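Local coordinates for alkyltransferase-like protein 1 (Schizosaccharomyces pombe, PDB 3GVA) that recognises O6-alkylguanine lesions in DNA, bends the duplex, flips the damaged base into a hydrophobic pocket and so presents the lesion to nucleotide excision repair, at residues 77-82 against 95-100; 81-84 against 88-91; 9-14 against 46-51. All coordinates share one frame; numbering follows the deposited sequence.

Overall arrangement
Along the chain the order is contact 3, then contacts 1 and 2, which both start from helix 73-84. Contacts 1 and 2 have centres about 5 Å apart, share R81 and L82, and reach neighbouring strands, 97-98 and 90-91, of one antiparallel hairpin; a probable hydrogen bond from K98 N to Y90 O (2.7 Å) joins the strands. Contact 3 joins helix 3-14 to the loop after helix 38-46, its centre about 19 Å from that of contact 1 and about 21 Å from that of contact 2, across the centre of the chain. A salt bridge from R77 to E51 spans the gap. Contact 1 lies beside R69, which probes the flipped base.

Contact 1. Residues 77-82 against 95-100; sequences RQKDRL and GEYKLN
K79 lays the end of its aliphatic chain over one face of the Y97 ring, and this aromatic contact carries most of the interface. K79 CE stands 3.4 Å above the plane of the Y97 ring, offset toward the rim, and its nearest ring atom is Y97 CE1, at 3.5 Å. The line from K79 CE to the ring centroid is 16° off the normal, which meets the geometry of a CH-pi contact. One methylene earlier, K79 CD lies 3.6 Å from Y97 CG, so two successive carbons of the lysine rest on the same ring. The chain is extended up to CE and turns only at its last torsion (chi4 -64°), and K79 NZ ends 4.8 Å from the centroid of the Y97 ring, 20° off the normal. This is a cation-pi interaction, though the stronger polar partner of the ammonium is E83, one helical turn on, through a salt bridge; that carboxylate holds the NZ end of K79 and would, if anything, weaken the pull of the charge on the ring.

The pairing docks helix 73-84 against strand 97-98, the second strand of the two-stranded antiparallel hairpin that follows the helix in the chain. Y97 is also anchored through its backbone N to S67 OG, and its side chain touches R69, the residue that probes the electrostatic potential of the flipped base. Y97 thus lies between helix 73-84 and R69.

The remaining contact is apolar. L82, three residues after K79 and so on the same side of the helix, approaches L99 with the two side chains at about a right angle, L82 CD1 and L99 CD2 meeting at 4.2 Å. Both leucines are buried, and L99 also packs on V87.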
loop_
_atom_site.group_PDB
_atom_site.type_symbol
_atom_site.label_atom_id
_atom_site.label_comp_id
_atom_site.label_asym_id
_atom_site.label_seq_id
_atom_site.Cartn_x
_atom_site.Cartn_y
_atom_site.Cartn_z
ATOM N N ARG A 77 -10.096 3.132 6.565
ATOM C CA ARG A 77 -9.944 4.128 5.514
ATOM C C ARG A 77 -9.396 3.440 4.268
ATOM O O ARG A 77 -9.911 3.629 3.167
ATOM C CB ARG A 77 -8.989 5.245 5.951
ATOM C CG ARG A 77 -9.460 6.016 7.172
ATOM C CD ARG A 77 -8.521 7.162 7.527
ATOM N NE ARG A 77 -8.662 8.290 6.614
ATOM C CZ ARG A 77 -8.112 9.486 6.808
ATOM N NH1 ARG A 77 -7.376 9.718 7.887
ATOM N NH2 ARG A 77 -8.302 10.455 5.923
ATOM N N GLN A 78 -8.356 2.627 4.443
ATOM C CA GLN A 78 -7.774 1.929 3.300
ATOM C C GLN A 78 -8.803 1.045 2.603
ATOM O O GLN A 78 -8.898 1.047 1.372
ATOM C CB GLN A 78 -6.564 1.094 3.722
ATOM C CG GLN A 78 -5.993 0.255 2.587
ATOM C CD GLN A 78 -4.550 -0.146 2.831
ATOM O OE1 GLN A 78 -4.158 -0.422 3.956
ATOM N NE2 GLN A 78 -3.760 -0.184 1.771
ATOM N N LYS A 79 -9.577 0.295 3.378
ATOM C CA LYS A 79 -10.599 -0.564 2.795
ATOM C C LYS A 79 -11.606 0.280 2.016
ATOM O O LYS A 79 -11.892 -0.007 0.858
ATOM C CB LYS A 79 -11.316 -1.364 3.889
ATOM C CG LYS A 79 -12.420 -2.271 3.365
ATOM C CD LYS A 79 -12.912 -3.226 4.448
ATOM C CE LYS A 79 -14.018 -4.131 3.925
ATOM N NZ LYS A 79 -15.239 -3.365 3.543
ATOM N N ASP A 80 -12.129 1.327 2.655
ATOM C CA ASP A 80 -13.099 2.218 2.018
ATOM C C ASP A 80 -12.574 2.759 0.691
ATOM O O ASP A 80 -13.277 2.758 -0.321
ATOM C CB ASP A 80 -13.425 3.406 2.932
ATOM C CG ASP A 80 -14.511 3.093 3.960
ATOM O OD1 ASP A 80 -15.051 1.974 3.954
ATOM O OD2 ASP A 80 -14.829 3.982 4.779
ATOM N N ARG A 81 -11.332 3.225 0.705
ATOM C CA ARG A 81 -10.725 3.790 -0.484
ATOM C C ARG A 81 -10.470 2.773 -1.576
ATOM O O ARG A 81 -10.683 3.063 -2.749
ATOM C CB ARG A 81 -9.430 4.506 -0.119
ATOM C CG ARG A 81 -9.620 5.565 0.950
ATOM C CD ARG A 81 -8.372 6.412 1.123
ATOM N NE ARG A 81 -8.449 7.264 2.306
ATOM C CZ ARG A 81 -7.733 8.373 2.470
ATOM N NH1 ARG A 81 -6.895 8.766 1.520
ATOM N NH2 ARG A 81 -7.851 9.086 3.582
ATOM N N LEU A 82 -10.015 1.581 -1.206
ATOM C CA LEU A 82 -9.770 0.553 -2.210
ATOM C C LEU A 82 -11.084 0.135 -2.888
ATOM O O LEU A 82 -11.159 0.005 -4.115
ATOM C CB LEU A 82 -9.092 -0.663 -1.570
ATOM C CG LEU A 82 -7.593 -0.460 -1.303
ATOM C CD1 LEU A 82 -7.003 -1.648 -0.536
ATOM C CD2 LEU A 82 -6.889 -0.275 -2.645
ATOM N N GLY A 95 -10.635 -12.762 10.269
ATOM C CA GLY A 95 -11.223 -11.440 10.411
ATOM C C GLY A 95 -10.463 -10.364 9.651
ATOM O O GLY A 95 -10.761 -9.176 9.772
ATOM N N GLU A 96 -9.476 -10.776 8.864
ATOM C CA GLU A 96 -8.681 -9.839 8.083
ATOM C C GLU A 96 -9.334 -9.581 6.733
ATOM O O GLU A 96 -9.910 -10.483 6.131
ATOM C CB GLU A 96 -7.294 -10.409 7.804
ATOM C CG GLU A 96 -6.564 -10.991 8.981
ATOM C CD GLU A 96 -5.515 -11.977 8.523
ATOM O OE1 GLU A 96 -5.905 -13.054 8.020
ATOM O OE2 GLU A 96 -4.310 -11.673 8.646
ATOM N N TYR A 97 -9.235 -8.349 6.256
ATOM C CA TYR A 97 -9.772 -8.015 4.947
ATOM C C TYR A 97 -8.657 -8.333 3.965
ATOM O O TYR A 97 -7.491 -8.020 4.212
ATOM C CB TYR A 97 -10.182 -6.545 4.907
ATOM C CG TYR A 97 -11.443 -6.314 5.706
ATOM C CD1 TYR A 97 -12.626 -6.973 5.368
ATOM C CD2 TYR A 97 -11.453 -5.475 6.817
ATOM C CE1 TYR A 97 -13.786 -6.806 6.114
ATOM C CE2 TYR A 97 -12.615 -5.298 7.576
ATOM C CZ TYR A 97 -13.774 -5.968 7.215
ATOM O OH TYR A 97 -14.927 -5.810 7.949
ATOM N N LYS A 98 -9.010 -8.964 2.852
ATOM C CA LYS A 98 -8.007 -9.382 1.884
ATOM C C LYS A 98 -8.468 -9.227 0.445
ATOM O O LYS A 98 -9.657 -9.096 0.168
ATOM C CB LYS A 98 -7.663 -10.852 2.158
ATOM C CG LYS A 98 -6.574 -11.465 1.303
ATOM C CD LYS A 98 -6.396 -12.941 1.671
ATOM C CE LYS A 98 -5.219 -13.576 0.938
ATOM N NZ LYS A 98 -5.309 -13.403 -0.542
ATOM N N LEU A 99 -7.516 -9.246 -0.476
ATOM C CA LEU A 99 -7.850 -9.146 -1.884
ATOM C C LEU A 99 -6.887 -10.016 -2.673
ATOM O O LEU A 99 -5.816 -10.379 -2.178
ATOM C CB LEU A 99 -7.786 -7.686 -2.343
ATOM C CG LEU A 99 -6.477 -6.924 -2.130
ATOM C CD1 LEU A 99 -5.439 -7.393 -3.125
ATOM C CD2 LEU A 99 -6.729 -5.432 -2.294
ATOM N N ASN A 100 -7.281 -10.364 -3.891
ATOM C CA ASN A 100 -6.461 -11.192 -4.761
ATOM C C ASN A 100 -5.355 -10.306 -5.345
ATOM O O ASN A 100 -5.576 -9.575 -6.313
ATOM C CB ASN A 100 -7.356 -11.793 -5.857
ATOM C CG ASN A 100 -6.580 -12.610 -6.863
ATOM O OD1 ASN A 100 -5.531 -13.170 -6.546
ATOM N ND2 ASN A 100 -7.100 -12.695 -8.083
#

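Contact 2. Residues 81-84 against 88-91; sequences RLEE and EIYQ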
loop_
_atom_site.group_PDB
_atom_site.type_symbol
_atom_site.label_atom_id
_atom_site.label_comp_id
_atom_site.label_asym_id
_atom_site.label_seq_id
_atom_site.Cartn_x
_atom_site.Cartn_y
_atom_site.Cartn_z
ATOM N N ARG A 81 -11.332 3.225 0.705
ATOM C CA ARG A 81 -10.725 3.790 -0.484
ATOM C C ARG A 81 -10.470 2.773 -1.576
ATOM O O ARG A 81 -10.683 3.063 -2.749
ATOM C CB ARG A 81 -9.430 4.506 -0.119
ATOM C CG ARG A 81 -9.620 5.565 0.950
ATOM C CD ARG A 81 -8.372 6.412 1.123
ATOM N NE ARG A 81 -8.449 7.264 2.306
ATOM C CZ ARG A 81 -7.733 8.373 2.470
ATOM N NH1 ARG A 81 -6.895 8.766 1.520
ATOM N NH2 ARG A 81 -7.851 9.086 3.582
ATOM N N LEU A 82 -10.015 1.581 -1.206
ATOM C CA LEU A 82 -9.770 0.553 -2.210
ATOM C C LEU A 82 -11.084 0.135 -2.888
ATOM O O LEU A 82 -11.159 0.005 -4.115
ATOM C CB LEU A 82 -9.092 -0.663 -1.570
ATOM C CG LEU A 82 -7.593 -0.460 -1.303
ATOM C CD1 LEU A 82 -7.003 -1.648 -0.536
ATOM C CD2 LEU A 82 -6.889 -0.275 -2.645
ATOM N N GLU A 83 -12.123 -0.077 -2.089
ATOM C CA GLU A 83 -13.407 -0.468 -2.656
ATOM C C GLU A 83 -13.942 0.586 -3.636
ATOM O O GLU A 83 -14.556 0.240 -4.644
ATOM C CB GLU A 83 -14.414 -0.745 -1.535
ATOM C CG GLU A 83 -14.056 -2.005 -0.743
ATOM C CD GLU A 83 -15.149 -2.461 0.200
ATOM O OE1 GLU A 83 -15.499 -1.695 1.119
ATOM O OE2 GLU A 83 -15.662 -3.590 0.026
ATOM N N GLU A 84 -13.683 1.862 -3.359
ATOM C CA GLU A 84 -14.135 2.932 -4.246
ATOM C C GLU A 84 -13.454 2.874 -5.612
ATOM O O GLU A 84 -14.015 3.329 -6.608
ATOM C CB GLU A 84 -13.890 4.296 -3.603
ATOM C CG GLU A 84 -14.839 4.613 -2.463
ATOM C CD GLU A 84 -14.462 5.878 -1.727
ATOM O OE1 GLU A 84 -15.235 6.305 -0.846
ATOM O OE2 GLU A 84 -13.389 6.440 -2.026
ATOM N N GLU A 88 -12.116 -5.606 -5.195
ATOM C CA GLU A 88 -12.974 -6.552 -4.493
ATOM C C GLU A 88 -12.233 -6.969 -3.237
ATOM O O GLU A 88 -11.093 -7.435 -3.307
ATOM C CB GLU A 88 -13.243 -7.777 -5.375
ATOM C CG GLU A 88 -14.172 -8.816 -4.771
ATOM C CD GLU A 88 -15.553 -8.263 -4.464
ATOM O OE1 GLU A 88 -16.032 -7.382 -5.209
ATOM O OE2 GLU A 88 -16.169 -8.719 -3.483
ATOM N N ILE A 89 -12.881 -6.799 -2.091
ATOM C CA ILE A 89 -12.271 -7.135 -0.817
ATOM C C ILE A 89 -13.120 -8.126 -0.054
ATOM O O ILE A 89 -14.319 -7.921 0.116
ATOM C CB ILE A 89 -12.083 -5.867 0.055
ATOM C CG1 ILE A 89 -11.111 -4.910 -0.637
ATOM C CG2 ILE A 89 -11.540 -6.242 1.438
ATOM C CD1 ILE A 89 -10.869 -3.630 0.122
ATOM N N TYR A 90 -12.500 -9.216 0.385
ATOM C CA TYR A 90 -13.223 -10.212 1.153
ATOM C C TYR A 90 -12.622 -10.314 2.542
ATOM O O TYR A 90 -11.595 -9.695 2.825
ATOM C CB TYR A 90 -13.215 -11.573 0.454
ATOM C CG TYR A 90 -11.869 -12.075 -0.009
ATOM C CD1 TYR A 90 -11.417 -11.816 -1.300
ATOM C CD2 TYR A 90 -11.078 -12.874 0.819
ATOM C CE1 TYR A 90 -10.207 -12.353 -1.766
ATOM C CE2 TYR A 90 -9.868 -13.414 0.367
ATOM C CZ TYR A 90 -9.440 -13.152 -0.925
ATOM O OH TYR A 90 -8.246 -13.684 -1.371
ATOM N N GLN A 91 -13.268 -11.081 3.413
ATOM C CA GLN A 91 -12.793 -11.223 4.781
ATOM C C GLN A 91 -12.400 -12.664 5.079
ATOM O O GLN A 91 -13.166 -13.589 4.808
ATOM C CB GLN A 91 -13.884 -10.744 5.750
ATOM C CG GLN A 91 -13.508 -10.826 7.220
ATOM C CD GLN A 91 -14.479 -10.071 8.107
ATOM O OE1 GLN A 91 -15.682 -10.055 7.856
ATOM N NE2 GLN A 91 -13.959 -9.448 9.160
HETATM O O HOH W 1 -15.147 -5.122 -2.089
#
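I89 points its CD1 methyl at the last turn of helix 73-84, where it meets two consecutive residues. I89 CD1 lies 3.7 Å from E83 CG and 3.9 Å from L82 CB, so its partners are the stem of the leucine and the aliphatic part of the glutamate. I89 and E83 run at about a right angle to each other. With CG1 anti to the carbonyl carbon (chi1 -63°) and chi2 at 179°, the isoleucine branch is stretched out toward the helix, while its CG2 packs on Y97 of the neighbouring strand.

The CB of E83 points neither toward nor away from the 88-91 segment, but the end of the chain comes nearer, and the two carboxylate oxygens are used differently. E83 OE1 forms a salt bridge to K79. E83 OE2 accepts a hydrogen bond at 2.7 Å from a water, which in turn accepts one at 2.8 Å from I89 N. This one-water bridge links side chain to backbone beside the methyl contact.

Only three residues separate the segments: this is a short connection from the C-terminal part of helix 73-84 into the antiparallel hairpin of strands 90-91 and 97-98, with I89 packing back on the helix.

Contact 3. Residues 9-14 against 46-51; sequences KVYDAV and KHLHPE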
loop_
_atom_site.group_PDB
_atom_site.type_symbol
_atom_site.label_atom_id
_atom_site.label_comp_id
_atom_site.label_asym_id
_atom_site.label_seq_id
_atom_site.Cartn_x
_atom_site.Cartn_y
_atom_site.Cartn_z
ATOM N N LYS A 9 11.202 10.042 -2.749
ATOM C CA LYS A 9 11.337 9.171 -3.917
ATOM C C LYS A 9 10.302 8.046 -3.817
ATOM O O LYS A 9 9.755 7.574 -4.825
ATOM C CB LYS A 9 12.749 8.584 -3.957
ATOM C CG LYS A 9 13.161 8.036 -5.313
ATOM C CD LYS A 9 14.577 7.473 -5.276
ATOM C CE LYS A 9 15.081 7.154 -6.677
ATOM N NZ LYS A 9 14.144 6.271 -7.435
ATOM N N VAL A 10 10.043 7.618 -2.582
ATOM C CA VAL A 10 9.062 6.575 -2.323
ATOM C C VAL A 10 7.673 7.137 -2.621
ATOM O O VAL A 10 6.882 6.505 -3.322
ATOM C CB VAL A 10 9.124 6.108 -0.848
ATOM C CG1 VAL A 10 7.892 5.281 -0.507
ATOM C CG2 VAL A 10 10.395 5.274 -0.619
ATOM N N TYR A 11 7.381 8.328 -2.091
ATOM C CA TYR A 11 6.075 8.941 -2.322
ATOM C C TYR A 11 5.820 9.175 -3.801
ATOM O O TYR A 11 4.703 8.980 -4.267
ATOM C CB TYR A 11 5.933 10.251 -1.535
ATOM C CG TYR A 11 6.180 10.066 -0.048
ATOM C CD1 TYR A 11 5.964 8.823 0.568
ATOM C CD2 TYR A 11 6.639 11.118 0.742
ATOM C CE1 TYR A 11 6.206 8.639 1.931
ATOM C CE2 TYR A 11 6.878 10.949 2.104
ATOM C CZ TYR A 11 6.661 9.706 2.688
ATOM O OH TYR A 11 6.908 9.528 4.027
ATOM N N ASP A 12 6.858 9.579 -4.533
ATOM C CA ASP A 12 6.741 9.802 -5.968
ATOM C C ASP A 12 6.322 8.503 -6.626
ATOM O O ASP A 12 5.469 8.485 -7.509
ATOM C CB ASP A 12 8.079 10.226 -6.589
ATOM C CG ASP A 12 8.410 11.672 -6.338
ATOM O OD1 ASP A 12 7.482 12.501 -6.382
ATOM O OD2 ASP A 12 9.600 11.985 -6.115
ATOM N N ALA A 13 6.936 7.412 -6.191
ATOM C CA ALA A 13 6.628 6.109 -6.755
ATOM C C ALA A 13 5.192 5.698 -6.454
ATOM O O ALA A 13 4.498 5.182 -7.330
ATOM C CB ALA A 13 7.612 5.058 -6.222
ATOM N N VAL A 14 4.746 5.920 -5.222
ATOM C CA VAL A 14 3.384 5.558 -4.842
ATOM C C VAL A 14 2.368 6.380 -5.654
ATOM O O VAL A 14 1.329 5.867 -6.081
ATOM C CB VAL A 14 3.150 5.776 -3.321
ATOM C CG1 VAL A 14 1.700 5.469 -2.967
ATOM C CG2 VAL A 14 4.091 4.875 -2.512
ATOM N N LYS A 46 4.828 4.643 6.703
ATOM C CA LYS A 46 4.300 4.756 8.055
ATOM C C LYS A 46 4.419 6.165 8.632
ATOM O O LYS A 46 3.673 6.531 9.536
ATOM C CB LYS A 46 4.984 3.735 8.970
ATOM C CG LYS A 46 4.727 2.292 8.542
ATOM C CD LYS A 46 5.272 1.280 9.541
ATOM C CE LYS A 46 4.490 1.309 10.849
ATOM N NZ LYS A 46 4.837 0.160 11.739
ATOM N N HIS A 47 5.331 6.965 8.092
ATOM C CA HIS A 47 5.511 8.329 8.579
ATOM C C HIS A 47 4.648 9.361 7.854
ATOM O O HIS A 47 4.740 10.553 8.139
ATOM C CB HIS A 47 6.986 8.731 8.489
ATOM C CG HIS A 47 7.882 7.938 9.389
ATOM N ND1 HIS A 47 9.241 8.157 9.469
ATOM C CD2 HIS A 47 7.615 6.925 10.249
ATOM C CE1 HIS A 47 9.772 7.315 10.338
ATOM N NE2 HIS A 47 8.808 6.556 10.825
ATOM N N LEU A 48 3.811 8.908 6.923
ATOM C CA LEU A 48 2.944 9.814 6.173
ATOM C C LEU A 48 1.820 10.369 7.028
ATOM O O LEU A 48 1.256 9.663 7.865
ATOM C CB LEU A 48 2.333 9.107 4.960
ATOM C CG LEU A 48 3.122 9.110 3.650
ATOM C CD1 LEU A 48 2.406 8.251 2.597
ATOM C CD2 LEU A 48 3.273 10.544 3.153
ATOM N N HIS A 49 1.501 11.640 6.813
ATOM C CA HIS A 49 0.416 12.289 7.542
ATOM C C HIS A 49 -0.890 11.647 7.057
ATOM O O HIS A 49 -1.068 11.414 5.859
ATOM C CB HIS A 49 0.408 13.785 7.236
ATOM C CG HIS A 49 -0.603 14.558 8.020
ATOM N ND1 HIS A 49 -0.353 15.045 9.285
ATOM C CD2 HIS A 49 -1.873 14.923 7.723
ATOM C CE1 HIS A 49 -1.423 15.678 9.730
ATOM N NE2 HIS A 49 -2.358 15.620 8.802
ATOM N N PRO A 50 -1.817 11.354 7.981
ATOM C CA PRO A 50 -3.095 10.737 7.617
ATOM C C PRO A 50 -3.900 11.486 6.559
ATOM O O PRO A 50 -4.746 10.896 5.896
ATOM C CB PRO A 50 -3.829 10.634 8.958
ATOM C CG PRO A 50 -3.230 11.746 9.766
ATOM C CD PRO A 50 -1.770 11.637 9.425
ATOM N N GLU A 51 -3.631 12.781 6.399
ATOM C CA GLU A 51 -4.343 13.592 5.413
ATOM C C GLU A 51 -3.537 13.857 4.141
ATOM O O GLU A 51 -3.921 14.679 3.314
ATOM C CB GLU A 51 -4.775 14.923 6.039
ATOM C CG GLU A 51 -5.938 14.773 7.003
ATOM C CD GLU A 51 -7.157 14.178 6.324
ATOM O OE1 GLU A 51 -7.701 14.827 5.401
ATOM O OE2 GLU A 51 -7.568 13.061 6.700
#
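This is an apolar, face-on contact at the protein surface, joining helix 3-14 to the loop that follows helix 38-46, within the DNA-binding domain of the MGMT family. Y11 and L48 account for nearly all of it, and no hydrogen bond crosses between the segments.

L48 sets its CD2 methyl over one face of the Y11 ring, 3.5 Å above the plane and shifted toward the rim. The centroid of the Y11 ring is 3.7 Å from L48 CD2, on a line 18° off the normal, the geometry of a CH-pi contact. The shift runs toward the phenol end, since the closest ring atom to L48 CD2 is Y11 CZ, at 3.5 Å. The leucine also brings its branch point over this edge of the ring: L48 CG lies 3.6 Å from Y11 CE1. L48 CD1 reaches the same side of the ring more loosely, 3.9 Å from Y11 CE1. The two side chains run antiparallel alongside one another, so that the stem of the leucine lies by the hydroxyl end and its CD1 reaches back toward the root of the tyrosine.

With CG anti to the carbonyl carbon (chi1 -55°), the Y11 ring is turned toward the 46-51 loop. H47 adds a marginal approach, Y11 OH to H47 C at 4.4 Å, while its poorly ordered ring meets that of Y7.

The hydroxyl of Y11 is hydrogen-bonded to A44 O of helix 38-46, the helix that also bears the arginine finger R39, while its ring face packs on L48; the contact between the segments is therefore largely dispersive, with no directional hydrogen bond.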